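Local coordinates for hypothetical protein TT1426 (Thermus thermophilus, PDB 1WD5) that is of unknown function but is probably a type I phosphoribosyltransferase, a kind of glycosyltransferase, at residues R4-A9 / V126-A131; G58-P63 / Q88-R93; V155-P160 / G185-D190. All coordinates share one frame; numbering follows the deposited sequence.

Contact 1 of 3, residues R4-A9 / V126-A131; sequences RDRRHA and VDDGVA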
ATOM      1  N   ARG A   4       5.949   4.617 -19.447  1.00 16.52           N
ATOM      2  CA  ARG A   4       7.384   4.755 -19.688  1.00 17.13           C
ATOM      3  C   ARG A   4       8.133   4.287 -18.447  1.00 16.86           C
ATOM      4  O   ARG A   4       9.108   3.546 -18.543  1.00 16.95           O
ATOM      5  CB  ARG A   4       7.766   6.213 -19.971  1.00 15.71           C
ATOM      6  CG  ARG A   4       7.108   6.843 -21.202  1.00 18.24           C
ATOM      7  CD  ARG A   4       7.811   8.151 -21.575  1.00 16.72           C
ATOM      8  NE  ARG A   4       7.764   9.141 -20.500  1.00 18.37           N
ATOM      9  CZ  ARG A   4       6.745   9.973 -20.290  1.00 18.47           C
ATOM     10  NH1 ARG A   4       5.685   9.948 -21.083  1.00 16.83           N
ATOM     11  NH2 ARG A   4       6.776  10.818 -19.270  1.00 19.79           N
ATOM     12  N   ASP A   5       7.665   4.742 -17.286  1.00 17.31           N
ATOM     13  CA  ASP A   5       8.256   4.394 -15.997  1.00 15.89           C
ATOM     14  C   ASP A   5       7.280   4.711 -14.862  1.00 14.91           C
ATOM     15  O   ASP A   5       6.145   5.131 -15.104  1.00 13.90           O
ATOM     16  CB  ASP A   5       9.577   5.152 -15.781  1.00 17.09           C
ATOM     17  CG  ASP A   5       9.468   6.638 -16.096  1.00 19.90           C
ATOM     18  OD1 ASP A   5       8.467   7.271 -15.698  1.00 20.08           O
ATOM     19  OD2 ASP A   5      10.395   7.179 -16.734  1.00 22.03           O
ATOM     20  N   ARG A   6       7.719   4.513 -13.624  1.00 12.53           N
ATOM     21  CA  ARG A   6       6.862   4.762 -12.472  1.00 12.60           C
ATOM     22  C   ARG A   6       6.475   6.233 -12.269  1.00 13.03           C
ATOM     23  O   ARG A   6       5.392   6.519 -11.761  1.00 13.23           O
ATOM     24  CB  ARG A   6       7.512   4.201 -11.205  1.00 12.31           C
ATOM     25  CG  ARG A   6       7.652   2.672 -11.197  1.00  9.08           C
ATOM     26  CD  ARG A   6       8.210   2.190  -9.865  1.00  9.64           C
ATOM     27  NE  ARG A   6       8.458   0.747  -9.819  1.00 12.27           N
ATOM     28  CZ  ARG A   6       9.521   0.151 -10.350  1.00 11.85           C
ATOM     29  NH1 ARG A   6      10.446   0.866 -10.978  1.00 10.53           N
ATOM     30  NH2 ARG A   6       9.680  -1.158 -10.224  1.00 14.76           N
ATOM     31  N   ARG A   7       7.340   7.161 -12.669  1.00 14.05           N
ATOM     32  CA  ARG A   7       7.033   8.588 -12.533  1.00 16.71           C
ATOM     33  C   ARG A   7       5.902   8.952 -13.494  1.00 15.77           C
ATOM     34  O   ARG A   7       5.014   9.739 -13.161  1.00 15.75           O
ATOM     35  CB  ARG A   7       8.267   9.444 -12.854  1.00 18.56           C
ATOM     36  CG  ARG A   7       9.364   9.409 -11.791  1.00 21.75           C
ATOM     37  CD  ARG A   7       9.074  10.371 -10.659  1.00 20.64           C
ATOM     38  NE  ARG A   7       9.952  10.171  -9.508  1.00 18.83           N
ATOM     39  CZ  ARG A   7       9.715  10.686  -8.304  1.00 17.70           C
ATOM     40  NH1 ARG A   7       8.637  11.434  -8.111  1.00 17.34           N
ATOM     41  NH2 ARG A   7      10.522  10.421  -7.286  1.00 15.30           N
ATOM     42  N   HIS A   8       5.951   8.374 -14.691  1.00 15.77           N
ATOM     43  CA  HIS A   8       4.940   8.605 -15.718  1.00 14.73           C
ATOM     44  C   HIS A   8       3.578   8.124 -15.231  1.00 13.98           C
ATOM     45  O   HIS A   8       2.573   8.813 -15.384  1.00 13.65           O
ATOM     46  CB  HIS A   8       5.306   7.845 -16.993  1.00 16.01           C
ATOM     47  CG  HIS A   8       4.320   8.018 -18.107  1.00 15.74           C
ATOM     48  ND1 HIS A   8       4.196   7.110 -19.138  1.00 16.15           N
ATOM     49  CD2 HIS A   8       3.437   9.011 -18.372  1.00 14.58           C
ATOM     50  CE1 HIS A   8       3.280   7.536 -19.989  1.00 14.44           C
ATOM     51  NE2 HIS A   8       2.804   8.687 -19.548  1.00 14.19           N
ATOM     52  N   ALA A   9       3.546   6.929 -14.651  1.00 12.93           N
ATOM     53  CA  ALA A   9       2.299   6.369 -14.146  1.00 11.70           C
ATOM     54  C   ALA A   9       1.796   7.216 -12.983  1.00 12.72           C
ATOM     55  O   ALA A   9       0.591   7.399 -12.813  1.00 14.23           O
ATOM     56  CB  ALA A   9       2.515   4.926 -13.692  1.00 11.33           C
ATOM     57  N   VAL A 126      -1.152   3.804  -2.517  1.00 13.15           N
ATOM     58  CA  VAL A 126      -0.605   3.606  -3.856  1.00 12.80           C
ATOM     59  C   VAL A 126       0.474   2.529  -3.989  1.00 13.79           C
ATOM     60  O   VAL A 126       1.266   2.312  -3.077  1.00 14.48           O
ATOM     61  CB  VAL A 126       0.030   4.924  -4.375  1.00 13.62           C
ATOM     62  CG1 VAL A 126       0.473   4.759  -5.819  1.00 12.16           C
ATOM     63  CG2 VAL A 126      -0.947   6.078  -4.231  1.00 11.48           C
ATOM     64  N   ASP A 127       0.494   1.867  -5.144  1.00 14.13           N
ATOM     65  CA  ASP A 127       1.514   0.867  -5.472  1.00 13.97           C
ATOM     66  C   ASP A 127       1.662   0.982  -6.986  1.00 13.81           C
ATOM     67  O   ASP A 127       0.778   1.534  -7.641  1.00 13.22           O
ATOM     68  CB  ASP A 127       1.082  -0.553  -5.092  1.00 13.76           C
ATOM     69  CG  ASP A 127       2.276  -1.508  -4.959  1.00 17.97           C
ATOM     70  OD1 ASP A 127       3.420  -1.082  -5.240  1.00 17.65           O
ATOM     71  OD2 ASP A 127       2.079  -2.681  -4.574  1.00 16.69           O
ATOM     72  N   ASP A 128       2.761   0.487  -7.552  1.00 14.18           N
ATOM     73  CA  ASP A 128       2.936   0.590  -9.001  1.00 13.18           C
ATOM     74  C   ASP A 128       2.051  -0.373  -9.777  1.00 13.83           C
ATOM     75  O   ASP A 128       1.937  -0.267 -10.996  1.00 12.46           O
ATOM     76  CB  ASP A 128       4.406   0.396  -9.418  1.00 12.56           C
ATOM     77  CG  ASP A 128       5.035  -0.871  -8.847  1.00 14.88           C
ATOM     78  OD1 ASP A 128       4.300  -1.817  -8.497  1.00 13.67           O
ATOM     79  OD2 ASP A 128       6.282  -0.921  -8.768  1.00 14.04           O
ATOM     80  N   GLY A 129       1.415  -1.300  -9.065  1.00 15.64           N
ATOM     81  CA  GLY A 129       0.526  -2.256  -9.705  1.00 15.70           C
ATOM     82  C   GLY A 129      -0.063  -3.226  -8.689  1.00 18.82           C
ATOM     83  O   GLY A 129       0.443  -3.332  -7.570  1.00 17.86           O
ATOM     84  N   VAL A 130      -1.132  -3.927  -9.062  1.00 18.44           N
ATOM     85  CA  VAL A 130      -1.752  -4.887  -8.154  1.00 20.03           C
ATOM     86  C   VAL A 130      -2.178  -6.167  -8.871  1.00 19.00           C
ATOM     87  O   VAL A 130      -3.198  -6.198  -9.561  1.00 17.77           O
ATOM     88  CB  VAL A 130      -2.989  -4.287  -7.458  1.00 22.66           C
ATOM     89  CG1 VAL A 130      -3.496  -5.246  -6.397  1.00 22.20           C
ATOM     90  CG2 VAL A 130      -2.636  -2.950  -6.832  1.00 26.46           C
ATOM     91  N   ALA A 131      -1.401  -7.228  -8.689  1.00 18.40           N
ATOM     92  CA  ALA A 131      -1.699  -8.506  -9.321  1.00 20.71           C
ATOM     93  C   ALA A 131      -2.782  -9.281  -8.571  1.00 20.86           C
ATOM     94  O   ALA A 131      -3.731  -9.779  -9.180  1.00 20.17           O
ATOM     95  CB  ALA A 131      -0.428  -9.346  -9.420  1.00 19.68           C
TER
HETATM   96  O   HOH W   1       7.979  -2.618  -7.737  1.00 20.75           O

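Contact 2 of 3, residues G58-P63 / Q88-R93; sequences GAPGNP and QSYLER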
ATOM      1  N   GLY A  58      -1.212 -14.701   7.400  1.00 16.77           N
ATOM      2  CA  GLY A  58      -1.883 -15.764   6.674  1.00 18.74           C
ATOM      3  C   GLY A  58      -2.453 -16.890   7.508  1.00 20.47           C
ATOM      4  O   GLY A  58      -2.114 -17.043   8.677  1.00 20.46           O
ATOM      5  N   ALA A  59      -3.316 -17.688   6.885  1.00 22.15           N
ATOM      6  CA  ALA A  59      -3.975 -18.812   7.545  1.00 22.03           C
ATOM      7  C   ALA A  59      -3.084 -20.049   7.660  1.00 23.64           C
ATOM      8  O   ALA A  59      -2.103 -20.197   6.931  1.00 21.47           O
ATOM      9  CB  ALA A  59      -5.246 -19.164   6.793  1.00 21.92           C
ATOM     10  N   PRO A  60      -3.425 -20.963   8.584  1.00 24.72           N
ATOM     11  CA  PRO A  60      -2.646 -22.189   8.781  1.00 26.77           C
ATOM     12  C   PRO A  60      -2.536 -23.017   7.498  1.00 28.81           C
ATOM     13  O   PRO A  60      -3.544 -23.366   6.878  1.00 28.79           O
ATOM     14  CB  PRO A  60      -3.421 -22.915   9.877  1.00 27.06           C
ATOM     15  CG  PRO A  60      -4.005 -21.786  10.677  1.00 27.31           C
ATOM     16  CD  PRO A  60      -4.495 -20.855   9.592  1.00 26.01           C
ATOM     17  N   GLY A  61      -1.302 -23.316   7.104  1.00 31.46           N
ATOM     18  CA  GLY A  61      -1.071 -24.102   5.905  1.00 34.25           C
ATOM     19  C   GLY A  61      -1.438 -23.402   4.608  1.00 36.19           C
ATOM     20  O   GLY A  61      -1.117 -23.890   3.524  1.00 38.20           O
ATOM     21  N   ASN A  62      -2.103 -22.256   4.708  1.00 36.73           N
ATOM     22  CA  ASN A  62      -2.511 -21.515   3.519  1.00 35.45           C
ATOM     23  C   ASN A  62      -2.161 -20.037   3.663  1.00 34.87           C
ATOM     24  O   ASN A  62      -3.026 -19.199   3.917  1.00 33.23           O
ATOM     25  CB  ASN A  62      -4.016 -21.680   3.298  1.00 36.15           C
ATOM     26  CG  ASN A  62      -4.479 -21.080   1.992  1.00 37.67           C
ATOM     27  OD1 ASN A  62      -5.657 -21.164   1.644  1.00 38.10           O
ATOM     28  ND2 ASN A  62      -3.554 -20.469   1.258  1.00 38.19           N
ATOM     29  N   PRO A  63      -0.875 -19.701   3.485  1.00 34.44           N
ATOM     30  CA  PRO A  63      -0.375 -18.330   3.594  1.00 33.82           C
ATOM     31  C   PRO A  63      -1.050 -17.307   2.687  1.00 32.78           C
ATOM     32  O   PRO A  63      -1.213 -16.152   3.073  1.00 34.39           O
ATOM     33  CB  PRO A  63       1.116 -18.483   3.296  1.00 34.37           C
ATOM     34  CG  PRO A  63       1.153 -19.659   2.371  1.00 35.20           C
ATOM     35  CD  PRO A  63       0.193 -20.610   3.034  1.00 35.02           C
ATOM     36  N   GLN A  88      -6.538 -18.557  18.574  1.00 19.77           N
ATOM     37  CA  GLN A  88      -5.809 -17.350  18.931  1.00 20.47           C
ATOM     38  C   GLN A  88      -4.297 -17.545  19.045  1.00 20.46           C
ATOM     39  O   GLN A  88      -3.530 -16.690  18.608  1.00 20.79           O
ATOM     40  CB  GLN A  88      -6.354 -16.781  20.245  1.00 20.73           C
ATOM     41  CG  GLN A  88      -5.817 -15.401  20.617  1.00 20.18           C
ATOM     42  CD  GLN A  88      -6.263 -14.313  19.654  1.00 22.54           C
ATOM     43  OE1 GLN A  88      -7.420 -14.281  19.232  1.00 24.20           O
ATOM     44  NE2 GLN A  88      -5.353 -13.408  19.316  1.00 20.65           N
ATOM     45  N   SER A  89      -3.862 -18.660  19.623  1.00 19.47           N
ATOM     46  CA  SER A  89      -2.428 -18.896  19.778  1.00 20.65           C
ATOM     47  C   SER A  89      -1.702 -18.941  18.432  1.00 19.73           C
ATOM     48  O   SER A  89      -0.583 -18.439  18.315  1.00 20.53           O
ATOM     49  CB  SER A  89      -2.173 -20.190  20.560  1.00 20.75           C
ATOM     50  OG  SER A  89      -2.365 -21.329  19.746  1.00 27.26           O
ATOM     51  N   TYR A  90      -2.323 -19.537  17.416  1.00 18.63           N
ATOM     52  CA  TYR A  90      -1.695 -19.580  16.096  1.00 18.36           C
ATOM     53  C   TYR A  90      -1.557 -18.150  15.587  1.00 18.41           C
ATOM     54  O   TYR A  90      -0.488 -17.734  15.133  1.00 18.32           O
ATOM     55  CB  TYR A  90      -2.536 -20.366  15.089  1.00 18.44           C
ATOM     56  CG  TYR A  90      -2.097 -20.119  13.659  1.00 19.69           C
ATOM     57  CD1 TYR A  90      -1.025 -20.818  13.100  1.00 20.31           C
ATOM     58  CD2 TYR A  90      -2.699 -19.119  12.894  1.00 18.75           C
ATOM     59  CE1 TYR A  90      -0.562 -20.519  11.815  1.00 19.23           C
ATOM     60  CE2 TYR A  90      -2.247 -18.811  11.619  1.00 18.37           C
ATOM     61  CZ  TYR A  90      -1.181 -19.509  11.083  1.00 20.42           C
ATOM     62  OH  TYR A  90      -0.742 -19.187   9.822  1.00 16.86           O
ATOM     63  N   LEU A  91      -2.655 -17.406  15.659  1.00 17.58           N
ATOM     64  CA  LEU A  91      -2.667 -16.023  15.207  1.00 16.70           C
ATOM     65  C   LEU A  91      -1.546 -15.225  15.871  1.00 16.69           C
ATOM     66  O   LEU A  91      -0.915 -14.382  15.234  1.00 15.54           O
ATOM     67  CB  LEU A  91      -4.027 -15.385  15.512  1.00 14.95           C
ATOM     68  CG  LEU A  91      -5.227 -15.945  14.737  1.00 13.86           C
ATOM     69  CD1 LEU A  91      -6.492 -15.273  15.223  1.00 14.67           C
ATOM     70  CD2 LEU A  91      -5.050 -15.712  13.237  1.00 14.20           C
ATOM     71  N   GLU A  92      -1.297 -15.494  17.150  1.00 17.43           N
ATOM     72  CA  GLU A  92      -0.243 -14.793  17.875  1.00 18.06           C
ATOM     73  C   GLU A  92       1.142 -15.220  17.378  1.00 17.97           C
ATOM     74  O   GLU A  92       2.057 -14.398  17.307  1.00 17.23           O
ATOM     75  CB  GLU A  92      -0.349 -15.059  19.379  1.00 20.17           C
ATOM     76  CG  GLU A  92      -1.570 -14.460  20.065  1.00 23.65           C
ATOM     77  CD  GLU A  92      -1.683 -12.957  19.878  1.00 27.44           C
ATOM     78  OE1 GLU A  92      -0.637 -12.274  19.839  1.00 28.40           O
ATOM     79  OE2 GLU A  92      -2.825 -12.454  19.781  1.00 29.77           O
ATOM     80  N   ARG A  93       1.297 -16.501  17.043  1.00 17.35           N
ATOM     81  CA  ARG A  93       2.576 -17.002  16.546  1.00 17.60           C
ATOM     82  C   ARG A  93       2.856 -16.417  15.166  1.00 17.18           C
ATOM     83  O   ARG A  93       3.959 -15.945  14.895  1.00 15.93           O
ATOM     84  CB  ARG A  93       2.582 -18.537  16.455  1.00 16.54           C
ATOM     85  CG  ARG A  93       2.533 -19.271  17.803  1.00 18.32           C
ATOM     86  CD  ARG A  93       2.963 -20.735  17.655  1.00 16.84           C
ATOM     87  NE  ARG A  93       2.073 -21.508  16.791  1.00 16.14           N
ATOM     88  CZ  ARG A  93       0.924 -22.049  17.191  1.00 15.29           C
ATOM     89  NH1 ARG A  93       0.524 -21.909  18.448  1.00 15.57           N
ATOM     90  NH2 ARG A  93       0.167 -22.713  16.328  1.00 16.16           N
TER

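Contact 3 of 3, residues V155-P160 / G185-D190; sequences VPVASP and GAYYLD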
ATOM      1  N   VAL A 155      -4.072   2.906  -8.161  1.00 11.96           N
ATOM      2  CA  VAL A 155      -3.035   2.117  -8.821  1.00 13.83           C
ATOM      3  C   VAL A 155      -3.038   2.273 -10.341  1.00 13.58           C
ATOM      4  O   VAL A 155      -4.093   2.357 -10.964  1.00 15.23           O
ATOM      5  CB  VAL A 155      -3.209   0.622  -8.501  1.00 14.56           C
ATOM      6  CG1 VAL A 155      -3.098   0.392  -7.001  1.00 15.99           C
ATOM      7  CG2 VAL A 155      -4.570   0.147  -9.000  1.00 16.32           C
ATOM      8  N   PRO A 156      -1.849   2.308 -10.956  1.00 13.71           N
ATOM      9  CA  PRO A 156      -1.719   2.447 -12.409  1.00 14.90           C
ATOM     10  C   PRO A 156      -2.353   1.280 -13.169  1.00 14.88           C
ATOM     11  O   PRO A 156      -3.044   1.486 -14.161  1.00 15.89           O
ATOM     12  CB  PRO A 156      -0.208   2.503 -12.615  1.00 14.14           C
ATOM     13  CG  PRO A 156       0.274   3.151 -11.354  1.00 13.69           C
ATOM     14  CD  PRO A 156      -0.533   2.418 -10.305  1.00 14.15           C
ATOM     15  N   VAL A 157      -2.114   0.056 -12.707  1.00 15.87           N
ATOM     16  CA  VAL A 157      -2.670  -1.122 -13.367  1.00 15.18           C
ATOM     17  C   VAL A 157      -3.060  -2.199 -12.362  1.00 16.18           C
ATOM     18  O   VAL A 157      -2.401  -2.371 -11.340  1.00 15.43           O
ATOM     19  CB  VAL A 157      -1.668  -1.717 -14.377  1.00 15.00           C
ATOM     20  CG1 VAL A 157      -0.462  -2.281 -13.650  1.00 15.31           C
ATOM     21  CG2 VAL A 157      -2.350  -2.801 -15.204  1.00 16.44           C
ATOM     22  N   ALA A 158      -4.137  -2.924 -12.654  1.00 16.89           N
ATOM     23  CA  ALA A 158      -4.608  -3.974 -11.756  1.00 18.20           C
ATOM     24  C   ALA A 158      -5.341  -5.096 -12.489  1.00 18.65           C
ATOM     25  O   ALA A 158      -5.884  -4.892 -13.576  1.00 19.18           O
ATOM     26  CB  ALA A 158      -5.525  -3.369 -10.698  1.00 17.04           C
ATOM     27  N   SER A 159      -5.355  -6.282 -11.887  1.00 17.73           N
ATOM     28  CA  SER A 159      -6.047  -7.416 -12.483  1.00 19.44           C
ATOM     29  C   SER A 159      -7.515  -7.305 -12.104  1.00 19.33           C
ATOM     30  O   SER A 159      -7.854  -6.695 -11.094  1.00 20.70           O
ATOM     31  CB  SER A 159      -5.498  -8.732 -11.937  1.00 19.95           C
ATOM     32  OG  SER A 159      -5.877  -8.903 -10.580  1.00 20.42           O
ATOM     33  N   PRO A 160      -8.410  -7.883 -12.915  1.00 21.60           N
ATOM     34  CA  PRO A 160      -9.839  -7.816 -12.599  1.00 21.32           C
ATOM     35  C   PRO A 160     -10.114  -8.346 -11.191  1.00 21.85           C
ATOM     36  O   PRO A 160     -10.880  -7.761 -10.427  1.00 22.60           O
ATOM     37  CB  PRO A 160     -10.464  -8.694 -13.675  1.00 23.00           C
ATOM     38  CG  PRO A 160      -9.562  -8.453 -14.849  1.00 23.35           C
ATOM     39  CD  PRO A 160      -8.188  -8.522 -14.224  1.00 20.13           C
ATOM     40  N   GLY A 185       5.080  -5.742 -14.056  1.00 16.75           N
ATOM     41  CA  GLY A 185       6.221  -5.295 -14.835  1.00 18.27           C
ATOM     42  C   GLY A 185       6.001  -5.273 -16.337  1.00 19.14           C
ATOM     43  O   GLY A 185       6.718  -4.588 -17.062  1.00 19.77           O
ATOM     44  N   ALA A 186       5.008  -6.014 -16.815  1.00 18.99           N
ATOM     45  CA  ALA A 186       4.743  -6.051 -18.245  1.00 19.13           C
ATOM     46  C   ALA A 186       4.173  -4.727 -18.760  1.00 19.16           C
ATOM     47  O   ALA A 186       4.208  -4.465 -19.959  1.00 18.51           O
ATOM     48  CB  ALA A 186       3.784  -7.196 -18.573  1.00 17.26           C
ATOM     49  N   TYR A 187       3.668  -3.884 -17.863  1.00 17.31           N
ATOM     50  CA  TYR A 187       3.084  -2.623 -18.300  1.00 17.36           C
ATOM     51  C   TYR A 187       3.981  -1.403 -18.148  1.00 17.79           C
ATOM     52  O   TYR A 187       3.517  -0.266 -18.265  1.00 17.42           O
ATOM     53  CB  TYR A 187       1.752  -2.401 -17.585  1.00 18.24           C
ATOM     54  CG  TYR A 187       0.809  -3.566 -17.773  1.00 19.81           C
ATOM     55  CD1 TYR A 187       0.782  -4.618 -16.859  1.00 21.09           C
ATOM     56  CD2 TYR A 187       0.003  -3.660 -18.909  1.00 21.19           C
ATOM     57  CE1 TYR A 187      -0.020  -5.741 -17.072  1.00 21.87           C
ATOM     58  CE2 TYR A 187      -0.802  -4.779 -19.134  1.00 22.51           C
ATOM     59  CZ  TYR A 187      -0.804  -5.814 -18.209  1.00 23.42           C
ATOM     60  OH  TYR A 187      -1.579  -6.928 -18.426  1.00 26.05           O
ATOM     61  N   TYR A 188       5.267  -1.641 -17.907  1.00 16.15           N
ATOM     62  CA  TYR A 188       6.240  -0.567 -17.755  1.00 15.83           C
ATOM     63  C   TYR A 188       7.443  -0.779 -18.685  1.00 18.68           C
ATOM     64  O   TYR A 188       8.029  -1.867 -18.720  1.00 17.62           O
ATOM     65  CB  TYR A 188       6.743  -0.492 -16.311  1.00 14.08           C
ATOM     66  CG  TYR A 188       5.753   0.056 -15.298  1.00 14.14           C
ATOM     67  CD1 TYR A 188       4.840  -0.780 -14.653  1.00 14.41           C
ATOM     68  CD2 TYR A 188       5.748   1.415 -14.970  1.00 13.32           C
ATOM     69  CE1 TYR A 188       3.950  -0.272 -13.700  1.00 14.59           C
ATOM     70  CE2 TYR A 188       4.866   1.927 -14.029  1.00 11.50           C
ATOM     71  CZ  TYR A 188       3.971   1.085 -13.397  1.00 13.57           C
ATOM     72  OH  TYR A 188       3.095   1.599 -12.462  1.00 11.90           O
ATOM     73  N   LEU A 189       7.812   0.252 -19.440  1.00 18.30           N
ATOM     74  CA  LEU A 189       8.963   0.125 -20.327  1.00 20.73           C
ATOM     75  C   LEU A 189      10.199   0.012 -19.444  1.00 19.72           C
ATOM     76  O   LEU A 189      11.085  -0.808 -19.685  1.00 19.82           O
ATOM     77  CB  LEU A 189       9.082   1.344 -21.242  1.00 22.44           C
ATOM     78  CG  LEU A 189      10.295   1.349 -22.178  1.00 26.57           C
ATOM     79  CD1 LEU A 189      10.223   0.156 -23.133  1.00 30.38           C
ATOM     80  CD2 LEU A 189      10.332   2.658 -22.960  1.00 27.82           C
ATOM     81  N   ASP A 190      10.242   0.843 -18.410  1.00 19.18           N
ATOM     82  CA  ASP A 190      11.344   0.847 -17.459  1.00 18.47           C
ATOM     83  C   ASP A 190      10.805   0.379 -16.113  1.00 18.16           C
ATOM     84  O   ASP A 190      10.121   1.132 -15.413  1.00 16.37           O
ATOM     85  CB  ASP A 190      11.926   2.259 -17.332  1.00 19.44           C
ATOM     86  CG  ASP A 190      12.924   2.396 -16.179  1.00 20.48           C
ATOM     87  OD1 ASP A 190      13.218   1.389 -15.494  1.00 19.84           O
ATOM     88  OD2 ASP A 190      13.415   3.525 -15.959  1.00 20.17           O
TER

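Contact 1 of 3, residues R4-A9 / V126-A131
Arg6 and Asp128 bring the two backbones closest, with 6.7 Å between Arg6 CA and Asp128 CA. Arg6 opens helix 6-17, whose N-cap is Asp5; Asp5 OD1 accepts from His8 N at 2.9 Å. Segment 126-131 leaves strand 122-126 as a loop and carries the adjacent acidic pair Asp127-Asp128 at the heart of the signature that binds PRPP in type I phosphoribosyltransferases, a role probable here but not observed.

The side chains run side by side in the same direction. Arg6 CG lies anti to its carbonyl carbon (chi1 -65°), and the chain is extended from there to NE, which donates to Asp128 OD2 at 2.9 Å. This N-H points almost straight at the oxygen (169°) and stays close to the guanidinium plane. It meets the anti lone pair of OD2, while the two flat groups are tilted 35° apart. A water donates to Asp128 OD2 at 2.6 Å and only weakly accepts from Arg6 NH2.

Arg6 NH1 bonds to Gly192 O, so NE and NH1 of the guanidinium each have a protein partner. The salt bridge is single-point, through NE; Asp128 OD2 takes both this N-H and the water.

Contact 2 of 3, residues G58-P63 / Q88-R93
Tyr90 of helix 88-112 reaches across to the loop that joins the antiparallel strands 48-59 and 66-71, part of the mixed sheet of a type I phosphoribosyltransferase fold. That loop begins with a type II beta turn from Ala59 to Asn62, closed by Asn62 N donating to Ala59 O at 3.0 Å. Tyr90 stands in the first turn of the helix, where Asp87 OD2 accepts from its N.

From CB the tyrosine heads toward the turn. CG is anti to the backbone N (chi1 165°), which carries the ring off the helix and turns one face to Pro60. Tyr90 CG already lies 3.9 Å from Pro60 CG, and the approach tightens along the CD2 side. Pro60 CG sits over the middle of one face, 3.5 Å from the Tyr90 ring centroid and only 9° off the ring normal, a well-centred CH-pi contact. Its shortest single distance is to Tyr90 CE2, 3.6 Å from Pro60 CG; Pro60 CD also lies near CE2, widening the patch of proline on the ring. The same CE2 is flanked at the ring edge by Gly58 O. Beyond CZ, the hydroxyl passes the peptide between Ala59 and Pro60, with Tyr90 OH 3.3 Å from Ala59 C.

Ring and strand end are thus held in two ways, by proline on a face and by a carbonyl at the edge. A second tie joins the same two elements, as Glu94 OE2 accepts from Gly58 N, while Pro60 also rests on Leu67 and Ala86. At the tip Tyr90 OH donates to Gly58 O at 2.8 Å, from well above the carbonyl plane rather than along a lone pair.

Contact 3 of 3, residues V155-P160 / G185-D190
Tyr187 and Tyr188 present their rings very differently to Val157 and Pro156. Tyr187 lies across Val157 at about a right angle and offers a face: Val157 CG2 stands 4.1 Å from the centroid of the Tyr187 ring, 15° off the normal, in a CH-pi contact shifted toward the CD1 rim. With Val157 CG1 between the backbone N and carbonyl carbon (chi1 67°), CG2 is anti to the N and meets the ring; CG1 lies 4.2 Å from Tyr187 CD1. Ala186 CB covers the opposite face, so the ring is sandwiched between two aliphatic groups. Its hydroxyl bonds to Ala182 N, which fixes the far end.

Tyr188 reaches Pro156 end first and at a slant. Tyr188 OH touches both Pro156 CG and Pro156 CB, each at 3.4 Å, while the ring carbons stand farther off. This buried hydroxyl is satisfied by Asp128 O rather than by the proline, which simply packs against the oxygen. No hydrogen bond crosses between the two segments.

Pro156, where the chain turns a corner after strand 150-155, also packs on Ala9 and Leu13 of helix 6-17, and Tyr188 touches Arg6 and Ala9 of that helix. Pro178 lies against both Val157 and Tyr187. The contact thus joins the loop between strand 150-155 and helix 160-167 to the loop between strand 171-174 and helix 196-204, beside the start of helix 6-17.

How the contacts relate
Contacts 1 and 3 share one side of the chain, their centres about 6 Å apart, whereas contact 2 lies on the opposite side from contact 1, with about 32 Å between those centres. The near pair is joined directly: a tyrosine hydroxyl of contact 3 meets the backbone of contact 1, and Ser159 OG lies 2.7 Å from Ala131 O. Contact 3 is buried and without a hydrogen bond across its segments; contact 1, partly buried, relies on one charged pair and a water. Contact 2, also partly buried, mixes proline-on-ring packing with a hydroxyl-to-carbonyl bond. Contact 1 ties the start of helix 6-17 to the loop after strand 122-126, contact 3 joins the loops following strands 150-155 and 171-174, and contact 2 pins a strand end to a helix.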